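PfhB2 (Pasteurella multocida, PDB 6U8T) is a large toxin whose YopT-like domain, described here, probably acts as a cysteine protease of the papain-like (CA) clan. Local coordinates at residues 169-174 with 184-190. The protein carries 1 engineered substitution. Residue numbers count along the deposited sequence, not the author numbering.
Sequences GEKVVF and FPSHQKF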
ATOM      1  N   GLY C 169     -21.901 -24.944  12.736  1.00 72.88           N
ATOM      2  CA  GLY C 169     -23.272 -24.433  12.874  1.00 75.39           C
ATOM      3  C   GLY C 169     -23.250 -22.935  13.025  1.00 75.07           C
ATOM      4  O   GLY C 169     -22.626 -22.256  12.137  1.00 73.86           O
ATOM      5  N   GLU C 170     -23.808 -22.433  14.129  1.00 78.36           N
ATOM      6  CA  GLU C 170     -23.927 -20.970  14.413  1.00 80.11           C
ATOM      7  C   GLU C 170     -22.631 -20.441  15.063  1.00 76.60           C
ATOM      8  O   GLU C 170     -22.444 -19.211  15.111  1.00 76.59           O
ATOM      9  CB  GLU C 170     -25.222 -20.705  15.210  1.00 84.23           C
ATOM     10  CG  GLU C 170     -26.456 -20.450  14.324  1.00 87.81           C
ATOM     11  CD  GLU C 170     -26.267 -19.454  13.158  1.00 91.60           C
ATOM     12  OE1 GLU C 170     -26.032 -18.241  13.440  1.00 90.30           O
ATOM     13  OE2 GLU C 170     -26.316 -19.896  11.953  1.00 93.51           O
ATOM     14  N   LYS C 171     -21.736 -21.326  15.501  1.00 76.60           N
ATOM     15  CA  LYS C 171     -20.458 -20.932  16.152  1.00 75.50           C
ATOM     16  C   LYS C 171     -19.458 -20.469  15.086  1.00 70.10           C
ATOM     17  O   LYS C 171     -19.148 -21.253  14.170  1.00 71.99           O
ATOM     18  CB  LYS C 171     -19.915 -22.084  17.010  1.00 79.52           C
ATOM     19  CG  LYS C 171     -18.417 -22.119  17.269  1.00 81.81           C
ATOM     20  CD  LYS C 171     -18.054 -22.769  18.597  1.00 85.05           C
ATOM     21  CE  LYS C 171     -16.608 -23.217  18.641  1.00 86.09           C
ATOM     22  NZ  LYS C 171     -15.942 -22.786  19.894  1.00 87.99           N
ATOM     23  N   VAL C 172     -18.945 -19.252  15.238  1.00 66.82           N
ATOM     24  CA  VAL C 172     -17.856 -18.687  14.383  1.00 61.77           C
ATOM     25  C   VAL C 172     -16.631 -18.426  15.256  1.00 57.97           C
ATOM     26  O   VAL C 172     -16.747 -17.672  16.229  1.00 57.50           O
ATOM     27  CB  VAL C 172     -18.292 -17.407  13.647  1.00 60.84           C
ATOM     28  CG1 VAL C 172     -17.229 -16.972  12.653  1.00 58.30           C
ATOM     29  CG2 VAL C 172     -19.629 -17.581  12.951  1.00 63.40           C
ATOM     30  N   VAL C 173     -15.515 -19.072  14.942  1.00 55.48           N
ATOM     31  CA  VAL C 173     -14.208 -18.738  15.565  1.00 53.55           C
ATOM     32  C   VAL C 173     -13.386 -18.000  14.512  1.00 50.32           C
ATOM     33  O   VAL C 173     -13.193 -18.554  13.438  1.00 49.92           O
ATOM     34  CB  VAL C 173     -13.491 -19.988  16.101  1.00 54.69           C
ATOM     35  CG1 VAL C 173     -12.218 -19.614  16.829  1.00 53.70           C
ATOM     36  CG2 VAL C 173     -14.396 -20.788  17.020  1.00 57.34           C
ATOM     37  N   PHE C 174     -12.962 -16.766  14.800  1.00 47.99           N
ATOM     38  CA  PHE C 174     -12.180 -15.907  13.880  1.00 44.82           C
ATOM     39  C   PHE C 174     -10.789 -15.697  14.475  1.00 43.92           C
ATOM     40  O   PHE C 174     -10.701 -15.393  15.666  1.00 44.47           O
ATOM     41  CB  PHE C 174     -12.913 -14.587  13.660  1.00 43.78           C
ATOM     42  CG  PHE C 174     -12.205 -13.651  12.716  1.00 40.92           C
ATOM     43  CD1 PHE C 174     -12.084 -13.967  11.377  1.00 40.27           C
ATOM     44  CD2 PHE C 174     -11.661 -12.465  13.162  1.00 39.49           C
ATOM     45  CE1 PHE C 174     -11.433 -13.109  10.500  1.00 38.21           C
ATOM     46  CE2 PHE C 174     -10.977 -11.627  12.299  1.00 37.24           C
ATOM     47  CZ  PHE C 174     -10.888 -11.933  10.971  1.00 36.68           C
ATOM     48  N   PHE C 184     -17.739 -16.143  18.359  1.00 65.33           N
ATOM     49  CA  PHE C 184     -19.120 -15.599  18.318  1.00 67.59           C
ATOM     50  C   PHE C 184     -20.099 -16.765  18.331  1.00 71.23           C
ATOM     51  O   PHE C 184     -19.892 -17.753  17.638  1.00 72.11           O
ATOM     52  CB  PHE C 184     -19.303 -14.687  17.107  1.00 66.55           C
ATOM     53  CG  PHE C 184     -18.418 -13.470  17.136  1.00 63.73           C
ATOM     54  CD1 PHE C 184     -17.128 -13.536  16.636  1.00 61.12           C
ATOM     55  CD2 PHE C 184     -18.854 -12.279  17.710  1.00 64.62           C
ATOM     56  CE1 PHE C 184     -16.298 -12.433  16.693  1.00 59.46           C
ATOM     57  CE2 PHE C 184     -18.021 -11.171  17.748  1.00 63.19           C
ATOM     58  CZ  PHE C 184     -16.745 -11.255  17.244  1.00 59.40           C
ATOM     59  N   PRO C 185     -21.170 -16.696  19.155  1.00 73.52           N
ATOM     60  CA  PRO C 185     -22.128 -17.793  19.241  1.00 75.84           C
ATOM     61  C   PRO C 185     -23.181 -17.827  18.119  1.00 76.72           C
ATOM     62  O   PRO C 185     -23.958 -18.780  18.114  1.00 85.25           O
ATOM     63  CB  PRO C 185     -22.777 -17.525  20.608  1.00 77.66           C
ATOM     64  CG  PRO C 185     -22.779 -16.011  20.713  1.00 76.44           C
ATOM     65  CD  PRO C 185     -21.486 -15.577  20.069  1.00 73.22           C
ATOM     66  N   SER C 186     -23.218 -16.819  17.241  1.00 73.02           N
ATOM     67  CA  SER C 186     -24.121 -16.741  16.055  1.00 73.76           C
ATOM     68  C   SER C 186     -23.398 -16.083  14.864  1.00 72.49           C
ATOM     69  O   SER C 186     -22.470 -15.278  15.097  1.00 70.61           O
ATOM     70  CB  SER C 186     -25.380 -15.990  16.388  1.00 74.81           C
ATOM     71  OG  SER C 186     -25.129 -14.590  16.457  1.00 73.44           O
ATOM     72  N   HIS C 187     -23.808 -16.409  13.634  1.00 72.62           N
ATOM     73  CA  HIS C 187     -23.322 -15.760  12.382  1.00 70.37           C
ATOM     74  C   HIS C 187     -23.633 -14.268  12.434  1.00 69.12           C
ATOM     75  O   HIS C 187     -22.747 -13.492  12.083  1.00 66.75           O
ATOM     76  CB  HIS C 187     -23.946 -16.383  11.123  1.00 71.76           C
ATOM     77  CG  HIS C 187     -23.385 -17.734  10.762  1.00 73.28           C
ATOM     78  ND1 HIS C 187     -23.418 -18.254   9.450  1.00 74.56           N
ATOM     79  CD2 HIS C 187     -22.752 -18.656  11.520  1.00 74.84           C
ATOM     80  CE1 HIS C 187     -22.914 -19.486   9.504  1.00 76.28           C
ATOM     81  NE2 HIS C 187     -22.469 -19.740  10.695  1.00 77.51           N
ATOM     82  N   GLN C 188     -24.840 -13.895  12.850  1.00 70.88           N
ATOM     83  CA  GLN C 188     -25.307 -12.478  12.896  1.00 71.81           C
ATOM     84  C   GLN C 188     -24.298 -11.664  13.723  1.00 69.60           C
ATOM     85  O   GLN C 188     -23.861 -10.590  13.259  1.00 63.75           O
ATOM     86  CB  GLN C 188     -26.718 -12.399  13.494  1.00 76.41           C
ATOM     87  CG  GLN C 188     -27.651 -11.397  12.828  1.00 78.84           C
ATOM     88  CD  GLN C 188     -27.026 -10.035  12.794  1.00 78.22           C
ATOM     89  OE1 GLN C 188     -26.341  -9.680  11.840  1.00 77.47           O
ATOM     90  NE2 GLN C 188     -27.118  -9.332  13.909  1.00 79.51           N
ATOM     91  N   LYS C 189     -23.943 -12.161  14.910  1.00 70.69           N
ATOM     92  CA  LYS C 189     -23.072 -11.431  15.858  1.00 70.41           C
ATOM     93  C   LYS C 189     -21.687 -11.230  15.227  1.00 67.61           C
ATOM     94  O   LYS C 189     -21.156 -10.106  15.327  1.00 66.78           O
ATOM     95  CB  LYS C 189     -23.044 -12.157  17.201  1.00 71.88           C
ATOM     96  CG  LYS C 189     -24.314 -11.960  18.011  1.00 76.29           C
ATOM     97  CD  LYS C 189     -24.313 -12.706  19.318  1.00 78.92           C
ATOM     98  CE  LYS C 189     -25.613 -12.560  20.068  1.00 82.48           C
ATOM     99  NZ  LYS C 189     -25.904 -13.771  20.868  1.00 86.29           N
ATOM    100  N   PHE C 190     -21.148 -12.260  14.571  1.00 66.57           N
ATOM    101  CA  PHE C 190     -19.867 -12.189  13.822  1.00 63.29           C
ATOM    102  C   PHE C 190     -19.961 -11.172  12.673  1.00 62.13           C
ATOM    103  O   PHE C 190     -19.054 -10.345  12.532  1.00 57.79           O
ATOM    104  CB  PHE C 190     -19.445 -13.560  13.288  1.00 61.32           C
ATOM    105  CG  PHE C 190     -18.263 -13.487  12.357  1.00 57.71           C
ATOM    106  CD1 PHE C 190     -16.983 -13.285  12.855  1.00 55.76           C
ATOM    107  CD2 PHE C 190     -18.437 -13.557  10.984  1.00 56.03           C
ATOM    108  CE1 PHE C 190     -15.892 -13.194  12.000  1.00 54.06           C
ATOM    109  CE2 PHE C 190     -17.346 -13.448  10.132  1.00 54.79           C
ATOM    110  CZ  PHE C 190     -16.077 -13.282  10.639  1.00 52.50           C
TER
HETATM  111  O   HOH W   1     -27.100 -15.660  13.285  1.00 42.55           O
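Two backbone hydrogen bonds join the start of strand 171-176 to the end of strand 180-184. Val172 N donates to Phe184 O at 3.0 Å, and Phe184 N donates to Val172 O at 2.8 Å. Both are nearly straight. They make Val172 and Phe184 a hydrogen-bonded antiparallel pair in a beta-hairpin of the four-stranded sheet. Past Phe184 the chain leaves the sheet through Pro185 and enters helix 187-201.

The helix starts at Ser186, its N-cap, whose OG accepts from Lys189 N at 3.1 Å. Glu170 of 169-174 reaches over from outside the helix, and its OE1 accepts a hydrogen bond from His187 N at 2.9 Å. One water bridges Glu170 OE1, 2.8 Å away, and Gln188 N, 2.9 Å away. Two amide groups that lack partners inside the helix are thus satisfied. The His187 ring reaches the turn at Gly169, where NE2 donates to Gly169 O at 2.9 Å. Gly169 has positive phi, which suits glycine in this tight turn between strands 160-168 and 171-176.

Apolar packing lies beneath the polar contacts. Phe174 and Phe190 meet obliquely, with Phe174 CB 3.7 Å from Phe190 CE1. Phe198, further along the helix, meets the Phe174 ring edge-to-face. Leu140 of the second subunit packs on Val172, His187 and Phe190, so this strand-helix junction also borders the dimer contact. Val172 fills the space between two helix residues: its CG2 is 3.6 Å from His187 CD2, and its CG1 sits over the Phe190 ring face, 3.8 Å from the centroid, in a CH-pi contact.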